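Long-range contacts in tRNA (uracil(54)-C(5))-methyltransferase (PDB 2JJQ), which methylates carbon 5 of uridine 54 in tRNA, with S-adenosyl-L-methionine as the methyl donor: residues A[125-130]-A[272-277]; A[158-163]-A[197-202]; A[279-284]-A[407-412]. One frame throughout, in Å; residues are numbered along the deposited sequence.

Contact 1 of 3, residues A[125-130]-A[272-277]; sequences FGHRNR and QTNSYQ. With SAH (S-adenosyl-L-homocysteine), chain B.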
loop_
_atom_site.group_PDB
_atom_site.type_symbol
_atom_site.label_atom_id
_atom_site.label_comp_id
_atom_site.label_asym_id
_atom_site.label_seq_id
_atom_site.Cartn_x
_atom_site.Cartn_y
_atom_site.Cartn_z
ATOM N N PHE A 125 -7.473 6.368 -11.127
ATOM C CA PHE A 125 -6.252 7.136 -11.382
ATOM C C PHE A 125 -6.242 8.421 -10.492
ATOM O O PHE A 125 -7.296 9.028 -10.194
ATOM C CB PHE A 125 -6.015 7.373 -12.886
ATOM C CG PHE A 125 -5.700 6.094 -13.689
ATOM C CD1 PHE A 125 -4.398 5.583 -13.749
ATOM C CD2 PHE A 125 -6.709 5.406 -14.380
ATOM C CE1 PHE A 125 -4.097 4.413 -14.507
ATOM C CE2 PHE A 125 -6.423 4.208 -15.135
ATOM C CZ PHE A 125 -5.124 3.735 -15.203
ATOM N N GLY A 126 -5.060 8.805 -10.022
ATOM C CA GLY A 126 -4.993 9.894 -9.046
ATOM C C GLY A 126 -5.225 9.471 -7.597
ATOM O O GLY A 126 -5.156 10.318 -6.706
ATOM N N HIS A 127 -5.487 8.184 -7.361
ATOM C CA HIS A 127 -5.841 7.695 -5.990
ATOM C C HIS A 127 -4.633 7.456 -5.095
ATOM O O HIS A 127 -4.752 7.412 -3.849
ATOM C CB HIS A 127 -6.629 6.385 -6.062
ATOM C CG HIS A 127 -5.883 5.300 -6.764
ATOM N ND1 HIS A 127 -5.700 5.316 -8.130
ATOM C CD2 HIS A 127 -5.233 4.208 -6.307
ATOM C CE1 HIS A 127 -4.956 4.284 -8.483
ATOM N NE2 HIS A 127 -4.648 3.600 -7.397
ATOM N N ARG A 128 -3.469 7.227 -5.717
ATOM C CA ARG A 128 -2.321 6.808 -4.965
ATOM C C ARG A 128 -1.614 8.047 -4.378
ATOM O O ARG A 128 -1.348 9.009 -5.108
ATOM C CB ARG A 128 -1.366 6.040 -5.892
ATOM C CG ARG A 128 -0.350 5.264 -5.102
ATOM C CD ARG A 128 0.465 4.307 -5.933
ATOM N NE ARG A 128 1.609 4.027 -5.089
ATOM C CZ ARG A 128 1.652 3.068 -4.166
ATOM N NH1 ARG A 128 0.649 2.208 -4.034
ATOM N NH2 ARG A 128 2.730 2.938 -3.410
ATOM N N ASN A 129 -1.246 7.978 -3.101
ATOM C CA ASN A 129 -0.763 9.137 -2.395
ATOM C C ASN A 129 0.731 9.077 -2.051
ATOM O O ASN A 129 1.223 9.964 -1.331
ATOM C CB ASN A 129 -1.642 9.345 -1.165
ATOM C CG ASN A 129 -1.473 8.209 -0.136
ATOM O OD1 ASN A 129 -0.406 7.588 -0.089
ATOM N ND2 ASN A 129 -2.543 7.883 0.611
ATOM N N ARG A 130 1.451 8.074 -2.581
ATOM C CA ARG A 130 2.916 7.991 -2.479
ATOM C C ARG A 130 3.485 7.302 -3.730
ATOM O O ARG A 130 2.972 6.268 -4.137
ATOM C CB ARG A 130 3.342 7.236 -1.207
ATOM C CG ARG A 130 4.833 7.142 -1.028
ATOM C CD ARG A 130 5.309 6.086 -0.037
ATOM N NE ARG A 130 6.772 6.033 -0.127
ATOM C CZ ARG A 130 7.598 5.569 0.795
ATOM N NH1 ARG A 130 7.124 5.039 1.917
ATOM N NH2 ARG A 130 8.914 5.616 0.588
ATOM N N GLN A 272 -1.974 4.363 4.603
ATOM C CA GLN A 272 -2.639 3.658 3.533
ATOM C C GLN A 272 -2.399 4.431 2.201
ATOM O O GLN A 272 -2.537 5.668 2.160
ATOM C CB GLN A 272 -4.150 3.598 3.801
ATOM C CG GLN A 272 -4.509 3.092 5.199
ATOM C CD GLN A 272 -4.339 1.619 5.211
ATOM O OE1 GLN A 272 -4.378 0.985 4.150
ATOM N NE2 GLN A 272 -4.112 1.045 6.392
ATOM N N THR A 273 -2.096 3.706 1.118
ATOM C CA THR A 273 -1.658 4.357 -0.127
ATOM C C THR A 273 -2.787 4.855 -1.021
ATOM O O THR A 273 -2.523 5.609 -1.941
ATOM C CB THR A 273 -0.763 3.452 -0.949
ATOM O OG1 THR A 273 -1.450 2.212 -1.184
ATOM C CG2 THR A 273 0.521 3.144 -0.164
ATOM N N ASN A 274 -4.008 4.389 -0.794
ATOM C CA ASN A 274 -5.142 4.815 -1.611
ATOM C C ASN A 274 -6.055 5.652 -0.727
ATOM O O ASN A 274 -6.824 5.143 0.065
ATOM C CB ASN A 274 -5.817 3.585 -2.225
ATOM C CG ASN A 274 -7.059 3.924 -3.034
ATOM O OD1 ASN A 274 -7.651 5.010 -2.902
ATOM N ND2 ASN A 274 -7.514 2.942 -3.814
ATOM N N SER A 275 -5.932 6.960 -0.841
ATOM C CA SER A 275 -6.642 7.791 0.141
ATOM C C SER A 275 -8.142 7.614 -0.011
ATOM O O SER A 275 -8.883 7.698 0.983
ATOM C CB SER A 275 -6.273 9.270 -0.017
ATOM O OG SER A 275 -4.893 9.442 0.306
ATOM N N TYR A 276 -8.603 7.375 -1.245
ATOM C CA TYR A 276 -10.070 7.389 -1.499
ATOM C C TYR A 276 -10.725 6.208 -0.876
ATOM O O TYR A 276 -11.737 6.328 -0.168
ATOM C CB TYR A 276 -10.346 7.429 -2.992
ATOM C CG TYR A 276 -9.998 8.800 -3.540
ATOM C CD1 TYR A 276 -10.921 9.836 -3.489
ATOM C CD2 TYR A 276 -8.711 9.079 -4.016
ATOM C CE1 TYR A 276 -10.592 11.128 -3.953
ATOM C CE2 TYR A 276 -8.386 10.359 -4.490
ATOM C CZ TYR A 276 -9.326 11.366 -4.440
ATOM O OH TYR A 276 -9.024 12.630 -4.931
ATOM N N GLN A 277 -10.093 5.059 -1.070
ATOM C CA GLN A 277 -10.599 3.828 -0.424
ATOM C C GLN A 277 -10.332 3.840 1.048
ATOM O O GLN A 277 -11.027 3.155 1.796
ATOM C CB GLN A 277 -9.838 2.637 -0.860
ATOM C CG GLN A 277 -10.389 1.831 -1.870
ATOM C CD GLN A 277 -11.825 1.266 -1.714
ATOM O OE1 GLN A 277 -12.699 1.658 -0.894
ATOM N NE2 GLN A 277 -12.083 0.397 -2.651
HETATM N N SAH B . -3.461 -0.562 10.984
HETATM C CA SAH B . -2.194 0.044 10.459
HETATM C CB SAH B . -1.472 -0.917 9.516
HETATM C CG SAH B . -0.971 -2.163 10.210
HETATM S SD SAH B . 0.385 -2.810 9.216
HETATM C C SAH B . -2.561 1.276 9.665
HETATM O O SAH B . -1.724 2.096 9.256
HETATM O OXT SAH B . -3.738 1.456 9.387
HETATM C "C5'" SAH B . 0.918 -4.074 10.343
HETATM C "C4'" SAH B . 1.564 -3.438 11.587
HETATM O "O4'" SAH B . 2.165 -4.439 12.451
HETATM C "C3'" SAH B . 2.690 -2.450 11.281
HETATM O "O3'" SAH B . 2.310 -1.151 11.778
HETATM C "C2'" SAH B . 3.927 -3.041 12.004
HETATM O "O2'" SAH B . 4.804 -2.088 12.612
HETATM C "C1'" SAH B . 3.324 -3.877 13.094
HETATM N N9 SAH B . 4.005 -5.106 13.487
HETATM C C8 SAH B . 4.706 -5.961 12.705
HETATM N N7 SAH B . 5.062 -7.044 13.447
HETATM C C5 SAH B . 4.560 -6.894 14.683
HETATM C C6 SAH B . 4.553 -7.664 15.945
HETATM N N6 SAH B . 5.210 -8.850 15.964
HETATM N N1 SAH B . 3.889 -7.117 17.015
HETATM C C2 SAH B . 3.251 -5.928 16.955
HETATM N N3 SAH B . 3.241 -5.184 15.840
HETATM C C4 SAH B . 3.850 -5.619 14.711
HETATM O O HOH W 1 -6.623 12.663 -7.177
#

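Contact 2 of 3, residues A[158-163]-A[197-202]; sequences PVFGKT and LREGKF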
loop_
_atom_site.group_PDB
_atom_site.type_symbol
_atom_site.label_atom_id
_atom_site.label_comp_id
_atom_site.label_asym_id
_atom_site.label_seq_id
_atom_site.Cartn_x
_atom_site.Cartn_y
_atom_site.Cartn_z
ATOM N N PRO A 158 0.311 8.233 -13.675
ATOM C CA PRO A 158 -1.138 8.482 -13.658
ATOM C C PRO A 158 -1.873 7.958 -12.391
ATOM O O PRO A 158 -2.846 8.560 -11.979
ATOM C CB PRO A 158 -1.634 7.748 -14.935
ATOM C CG PRO A 158 -0.372 7.592 -15.782
ATOM C CD PRO A 158 0.720 7.349 -14.785
ATOM N N VAL A 159 -1.408 6.880 -11.777
ATOM C CA VAL A 159 -2.052 6.427 -10.527
ATOM C C VAL A 159 -1.833 7.430 -9.361
ATOM O O VAL A 159 -2.700 7.562 -8.507
ATOM C CB VAL A 159 -1.669 4.997 -10.075
ATOM C CG1 VAL A 159 -1.990 3.977 -11.179
ATOM C CG2 VAL A 159 -0.204 4.884 -9.686
ATOM N N PHE A 160 -0.698 8.134 -9.366
ATOM C CA PHE A 160 -0.488 9.217 -8.399
ATOM C C PHE A 160 -1.223 10.493 -8.816
ATOM O O PHE A 160 -1.875 11.151 -8.007
ATOM C CB PHE A 160 1.006 9.478 -8.242
ATOM C CG PHE A 160 1.325 10.456 -7.147
ATOM C CD1 PHE A 160 1.587 9.993 -5.857
ATOM C CD2 PHE A 160 1.331 11.836 -7.394
ATOM C CE1 PHE A 160 1.861 10.872 -4.813
ATOM C CE2 PHE A 160 1.643 12.754 -6.347
ATOM C CZ PHE A 160 1.862 12.244 -5.041
ATOM N N GLY A 161 -1.099 10.858 -10.100
ATOM C CA GLY A 161 -1.836 11.972 -10.650
ATOM C C GLY A 161 -0.900 13.075 -11.129
ATOM O O GLY A 161 0.350 12.936 -11.102
ATOM N N LYS A 162 -1.517 14.178 -11.526
ATOM C CA LYS A 162 -0.810 15.273 -12.205
ATOM C C LYS A 162 0.307 15.905 -11.412
ATOM O O LYS A 162 1.190 16.480 -11.999
ATOM C CB LYS A 162 -1.770 16.397 -12.578
ATOM C CG LYS A 162 -2.696 16.810 -11.464
ATOM C CD LYS A 162 -3.210 18.246 -11.682
ATOM C CE LYS A 162 -4.356 18.590 -10.738
ATOM N NZ LYS A 162 -4.906 19.953 -11.032
ATOM N N THR A 163 0.235 15.861 -10.083
ATOM C CA THR A 163 1.350 16.377 -9.276
ATOM C C THR A 163 2.638 15.730 -9.694
ATOM O O THR A 163 3.680 16.342 -9.560
ATOM C CB THR A 163 1.095 16.153 -7.765
ATOM O OG1 THR A 163 -0.099 16.846 -7.426
ATOM C CG2 THR A 163 2.222 16.676 -6.891
ATOM N N LEU A 197 7.412 11.134 -3.644
ATOM C CA LEU A 197 6.416 12.186 -3.651
ATOM C C LEU A 197 5.236 11.696 -2.823
ATOM O O LEU A 197 4.812 10.553 -2.970
ATOM C CB LEU A 197 5.956 12.437 -5.091
ATOM C CG LEU A 197 6.829 13.324 -5.963
ATOM C CD1 LEU A 197 6.350 13.217 -7.443
ATOM C CD2 LEU A 197 6.633 14.780 -5.455
ATOM N N ARG A 198 4.722 12.538 -1.934
ATOM C CA ARG A 198 3.516 12.193 -1.199
ATOM C C ARG A 198 2.526 13.317 -1.301
ATOM O O ARG A 198 2.925 14.502 -1.434
ATOM C CB ARG A 198 3.860 11.893 0.268
ATOM C CG ARG A 198 4.896 10.774 0.369
ATOM C CD ARG A 198 5.178 10.321 1.781
ATOM N NE ARG A 198 4.056 9.494 2.235
ATOM C CZ ARG A 198 4.101 8.658 3.266
ATOM N NH1 ARG A 198 5.217 8.531 3.981
ATOM N NH2 ARG A 198 3.005 7.979 3.582
ATOM N N GLU A 199 1.229 12.999 -1.252
ATOM C CA GLU A 199 0.277 14.084 -1.195
ATOM C C GLU A 199 -0.995 13.726 -0.464
ATOM O O GLU A 199 -1.375 12.547 -0.410
ATOM C CB GLU A 199 -0.049 14.668 -2.584
ATOM C CG GLU A 199 -1.002 13.942 -3.387
ATOM C CD GLU A 199 -1.251 14.625 -4.759
ATOM O OE1 GLU A 199 -0.900 15.823 -4.957
ATOM O OE2 GLU A 199 -1.790 13.933 -5.643
ATOM N N GLY A 200 -1.628 14.732 0.102
ATOM C CA GLY A 200 -2.916 14.520 0.784
ATOM C C GLY A 200 -3.965 14.774 -0.261
ATOM O O GLY A 200 -4.095 15.919 -0.784
ATOM N N LYS A 201 -4.706 13.742 -0.615
ATOM C CA LYS A 201 -5.752 13.931 -1.678
ATOM C C LYS A 201 -6.851 14.896 -1.217
ATOM O O LYS A 201 -7.425 15.635 -2.054
ATOM C CB LYS A 201 -6.369 12.587 -2.082
ATOM C CG LYS A 201 -5.337 11.578 -2.592
ATOM C CD LYS A 201 -4.572 12.112 -3.822
ATOM C CE LYS A 201 -3.515 11.138 -4.235
ATOM N NZ LYS A 201 -2.976 11.457 -5.560
ATOM N N PHE A 202 -7.122 14.936 0.088
ATOM C CA PHE A 202 -8.242 15.723 0.625
ATOM C C PHE A 202 -7.802 17.064 1.227
ATOM O O PHE A 202 -8.640 17.843 1.688
ATOM C CB PHE A 202 -9.070 14.913 1.628
ATOM C CG PHE A 202 -9.646 13.669 1.003
ATOM C CD1 PHE A 202 -10.688 13.779 0.084
ATOM C CD2 PHE A 202 -9.069 12.423 1.249
ATOM C CE1 PHE A 202 -11.184 12.614 -0.539
ATOM C CE2 PHE A 202 -9.539 11.285 0.644
ATOM C CZ PHE A 202 -10.591 11.393 -0.261
HETATM O O HOH W 2 -1.634 14.326 -8.287
#

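Contact 3 of 3, residues A[279-284]-A[407-412]; sequences VNLVRK and VALDMF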
loop_
_atom_site.group_PDB
_atom_site.type_symbol
_atom_site.label_atom_id
_atom_site.label_comp_id
_atom_site.label_asym_id
_atom_site.label_seq_id
_atom_site.Cartn_x
_atom_site.Cartn_y
_atom_site.Cartn_z
ATOM N N VAL A 279 -10.879 6.085 3.005
ATOM C CA VAL A 279 -12.071 6.688 3.617
ATOM C C VAL A 279 -13.089 5.549 3.827
ATOM O O VAL A 279 -13.683 5.433 4.910
ATOM C CB VAL A 279 -12.649 7.824 2.761
ATOM C CG1 VAL A 279 -14.006 8.274 3.307
ATOM C CG2 VAL A 279 -11.638 9.015 2.741
ATOM N N ASN A 280 -13.308 4.729 2.800
ATOM C CA ASN A 280 -14.283 3.615 2.973
ATOM C C ASN A 280 -13.810 2.622 4.046
ATOM O O ASN A 280 -14.617 2.077 4.785
ATOM C CB ASN A 280 -14.473 2.891 1.661
ATOM C CG ASN A 280 -15.267 3.703 0.674
ATOM O OD1 ASN A 280 -16.006 4.640 1.058
ATOM N ND2 ASN A 280 -15.158 3.353 -0.594
ATOM N N LEU A 281 -12.498 2.399 4.107
ATOM C CA LEU A 281 -11.927 1.408 5.048
ATOM C C LEU A 281 -12.138 1.840 6.495
ATOM O O LEU A 281 -12.623 1.065 7.321
ATOM C CB LEU A 281 -10.423 1.248 4.709
ATOM C CG LEU A 281 -9.623 0.300 5.593
ATOM C CD1 LEU A 281 -10.266 -1.072 5.471
ATOM C CD2 LEU A 281 -8.178 0.351 5.091
ATOM N N VAL A 282 -11.841 3.101 6.830
ATOM C CA VAL A 282 -12.046 3.550 8.234
ATOM C C VAL A 282 -13.536 3.603 8.557
ATOM O O VAL A 282 -13.913 3.309 9.661
ATOM C CB VAL A 282 -11.352 4.892 8.586
ATOM C CG1 VAL A 282 -9.847 4.732 8.412
ATOM C CG2 VAL A 282 -11.824 6.069 7.693
ATOM N N ARG A 283 -14.369 3.997 7.592
ATOM C CA ARG A 283 -15.826 4.018 7.845
ATOM C C ARG A 283 -16.295 2.595 8.108
ATOM O O ARG A 283 -17.091 2.370 9.039
ATOM C CB ARG A 283 -16.550 4.582 6.635
ATOM C CG ARG A 283 -16.330 6.080 6.483
ATOM C CD ARG A 283 -17.131 6.513 5.220
ATOM N NE ARG A 283 -16.979 7.945 4.976
ATOM C CZ ARG A 283 -17.517 8.538 3.911
ATOM N NH1 ARG A 283 -18.225 7.787 3.029
ATOM N NH2 ARG A 283 -17.351 9.847 3.723
ATOM N N LYS A 284 -15.782 1.647 7.310
ATOM C CA LYS A 284 -16.256 0.252 7.432
ATOM C C LYS A 284 -15.874 -0.302 8.770
ATOM O O LYS A 284 -16.698 -0.938 9.400
ATOM C CB LYS A 284 -15.696 -0.677 6.342
ATOM C CG LYS A 284 -16.300 -2.114 6.390
ATOM C CD LYS A 284 -17.763 -1.990 5.774
ATOM C CE LYS A 284 -18.604 -3.196 5.833
ATOM N NZ LYS A 284 -19.993 -2.754 5.375
ATOM N N VAL A 407 -16.259 -7.999 3.845
ATOM C CA VAL A 407 -16.259 -7.306 2.574
ATOM C C VAL A 407 -14.800 -7.097 2.200
ATOM O O VAL A 407 -13.957 -7.068 3.068
ATOM C CB VAL A 407 -16.947 -5.939 2.730
ATOM C CG1 VAL A 407 -17.317 -5.396 1.398
ATOM C CG2 VAL A 407 -18.205 -6.128 3.518
ATOM N N ALA A 408 -14.507 -7.012 0.908
ATOM C CA ALA A 408 -13.181 -6.668 0.408
ATOM C C ALA A 408 -13.269 -5.280 -0.178
ATOM O O ALA A 408 -14.301 -4.898 -0.737
ATOM C CB ALA A 408 -12.739 -7.619 -0.710
ATOM N N LEU A 409 -12.221 -4.510 0.001
ATOM C CA LEU A 409 -12.176 -3.131 -0.564
ATOM C C LEU A 409 -11.022 -3.161 -1.544
ATOM O O LEU A 409 -9.939 -3.687 -1.226
ATOM C CB LEU A 409 -11.946 -2.067 0.495
ATOM C CG LEU A 409 -13.149 -1.895 1.424
ATOM C CD1 LEU A 409 -12.915 -2.904 2.512
ATOM C CD2 LEU A 409 -13.121 -0.473 2.010
ATOM N N ASP A 410 -11.271 -2.681 -2.760
ATOM C CA ASP A 410 -10.182 -2.603 -3.718
ATOM C C ASP A 410 -9.242 -1.434 -3.347
ATOM O O ASP A 410 -9.336 -0.316 -3.882
ATOM C CB ASP A 410 -10.671 -2.494 -5.167
ATOM C CG ASP A 410 -9.516 -2.596 -6.139
ATOM O OD1 ASP A 410 -8.491 -3.177 -5.727
ATOM O OD2 ASP A 410 -9.550 -2.032 -7.254
ATOM N N MET A 411 -8.320 -1.703 -2.436
ATOM C CA MET A 411 -7.386 -0.675 -2.026
ATOM C C MET A 411 -6.316 -0.519 -3.098
ATOM O O MET A 411 -5.588 0.518 -3.144
ATOM C CB MET A 411 -6.745 -1.067 -0.659
ATOM C CG MET A 411 -7.762 -0.854 0.534
ATOM S SD MET A 411 -7.948 0.911 0.978
ATOM C CE MET A 411 -6.257 1.451 0.718
ATOM N N PHE A 412 -6.216 -1.519 -3.979
ATOM C CA PHE A 412 -5.036 -1.620 -4.858
ATOM C C PHE A 412 -5.430 -1.852 -6.334
ATOM O O PHE A 412 -5.075 -2.890 -6.926
ATOM C CB PHE A 412 -4.144 -2.763 -4.400
ATOM C CG PHE A 412 -3.841 -2.720 -2.943
ATOM C CD1 PHE A 412 -2.924 -1.836 -2.446
ATOM C CD2 PHE A 412 -4.503 -3.562 -2.088
ATOM C CE1 PHE A 412 -2.629 -1.783 -1.052
ATOM C CE2 PHE A 412 -4.233 -3.521 -0.705
ATOM C CZ PHE A 412 -3.296 -2.638 -0.200
#

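Contact 1 of 3, residues A[125-130]-A[272-277]
The amide nitrogen ND2 of Asn-129 is gripped by two acceptors of segment 272-277. The backbones meet in a single beta bridge, Arg-128 with Asn-274, and Asn-274 is the N-cap of helix 275-288. Asn-129 ND2 donates to Gln-272 O at 2.7 Å. Its other hydrogen goes to Ser-275 OG, 2.8 Å from ND2 of Asn-129. Both bonds are nearly straight and close to the amide plane, which fixes its rotation. CG of Asn-129 lies between the backbone N and the carbonyl carbon (chi1 67°), which sets ND2 between the acceptors. Ser-275 OG bonds to Glu-256. In the bridge Asn-129 N donates to Thr-273 O at 2.9 Å, and Ser-275 N to His-127 O at 3.3 Å. OD1 of Asn-274 accepts from Gln-277 N, above the carbonyl plane. The Asn-274 amide crosses the His-127 ring obliquely, planes 55° apart, while its ND2 bonds to Ser-121 and Met-411 O. Thr-273 CB sits over one face of the Arg-128 guanidinium. Asn-129 holds the backbone of Gln-272, whose side chain turns away, and NE2 of Gln-272 donates to OXT of S-adenosyl-L-homocysteine at 3.0 Å. Beside the Tyr-276 edge a water donates to Gly-126 O and lies 3.3 Å from Tyr-276 OH.

Contact 2 of 3, residues A[158-163]-A[197-202]
The Phe-160 ring carries the ammonium of Lys-201 over one face, a cation-pi contact. Lys-201 NZ stands 4.6 Å from the centroid of the Phe-160 ring and only 6° off the ring normal. Arg-198 C meets the edge of the ring near its plane, and Thr-163 CB also lies at the edge. Leu-197 O approaches CE1 of Phe-160 obliquely at 3.5 Å. The Glu-199 carboxylate plane is turned just 17° from the ring, and the stem of Glu-199 passes the rim of the ring, with Glu-199 CG 3.7 Å from Phe-160 CZ.

CG of Phe-160 stands opposite its own backbone N (chi1 -173°), which swings the ring toward the end of strand 192-199. This strand belongs to the five-strand mixed sheet, between strands 130-136 and 206-212. The contact joins its end to the start of helix 162-178. Phe-160 also touches Ile-131 of the edge strand and lies close to Cys-157, a ligand of the [4Fe-4S] cluster by similarity.

The carboxylate ties the polar groups together. Thr-163 OG1 donates to Glu-199 OE1 at 2.8 Å, on the syn side and somewhat out of the carboxylate plane. Within its own segment, Lys-201 NZ makes a salt bridge with Glu-199 OE2 at 2.7 Å, on the anti lone pair. The ammonium also donates to Gly-126 O and Arg-128 O, so the lysine reaches into the loop before strand 130-136. A water donates to Glu-199 OE2 as well, at 2.7 Å. The lysine, the threonine hydroxyl and the water, all donating to the carboxylate, probably favour its ionised form. The same water donates to Phe-160 O and accepts from Thr-163 N at 3.0 Å, bridging the carboxylate to the backbone at the helix start.

Contact 3 of 3, residues A[279-284]-A[407-412]
Leu-409 pushes its CD2 methyl against the 279-284 part of helix 275-288. CD2 of Leu-409 lies 3.6 Å from Asn-280 CB and 3.6 Å from Leu-281 N, so it meets the helix backbone as well as side chains. Leu-281 turns its CD2 to the sulfur of Met-411, SD, at 4.2 Å. The side chains of Lys-284 and Val-407 cross at about a right angle, with CE of Lys-284 3.8 Å from CG2 of Val-407. The lysine chain bends at chi2 (76°) on its way there. No hydrogen bond crosses between the segments; the contact is apolar packing.

Polar bonds hold the backbone behind them. Gln-277 links Asn-280 ND2, through its OE1, to Asp-410 O, through its NE2. Asp-410 is the centre of an inverse gamma turn, closed by a weak bond from Met-411 N to Leu-409 O. Met-411 also touches Glu-419, the predicted proton acceptor.

The axes of segments 279-284 and 407-409 run roughly antiparallel (153°) and come within 9.8 Å. This is helix-on-sheet packing in the class I-like methyltransferase domain. Strand 403-409 lies between strands 117-119 and 419-424, and Val-282 touches helix 303-310.

Overall arrangement
From the N terminus, the chain passes strand 117-119 and reaches 125-130, the first half of contact 1. It then runs on through strand 130-136, and contact 2 closes a short loop between 158-163 and 197-202. Contact 1 closes later, at 272-277, so contact 2 is nested inside its loop. Contact 3 follows in series, from 279-284 to 407-412. Contacts 1 and 2 lie about 7 Å apart between centres and touch directly: Arg-128 N probably bonds to Val-159 O. Contacts 1 and 3 share helix 275-288. Together the three link the five-strand sheet of strands 130-136 to 244-250, through this helix, to the eight-strand sheet, which carries the class I-like methyltransferase fold.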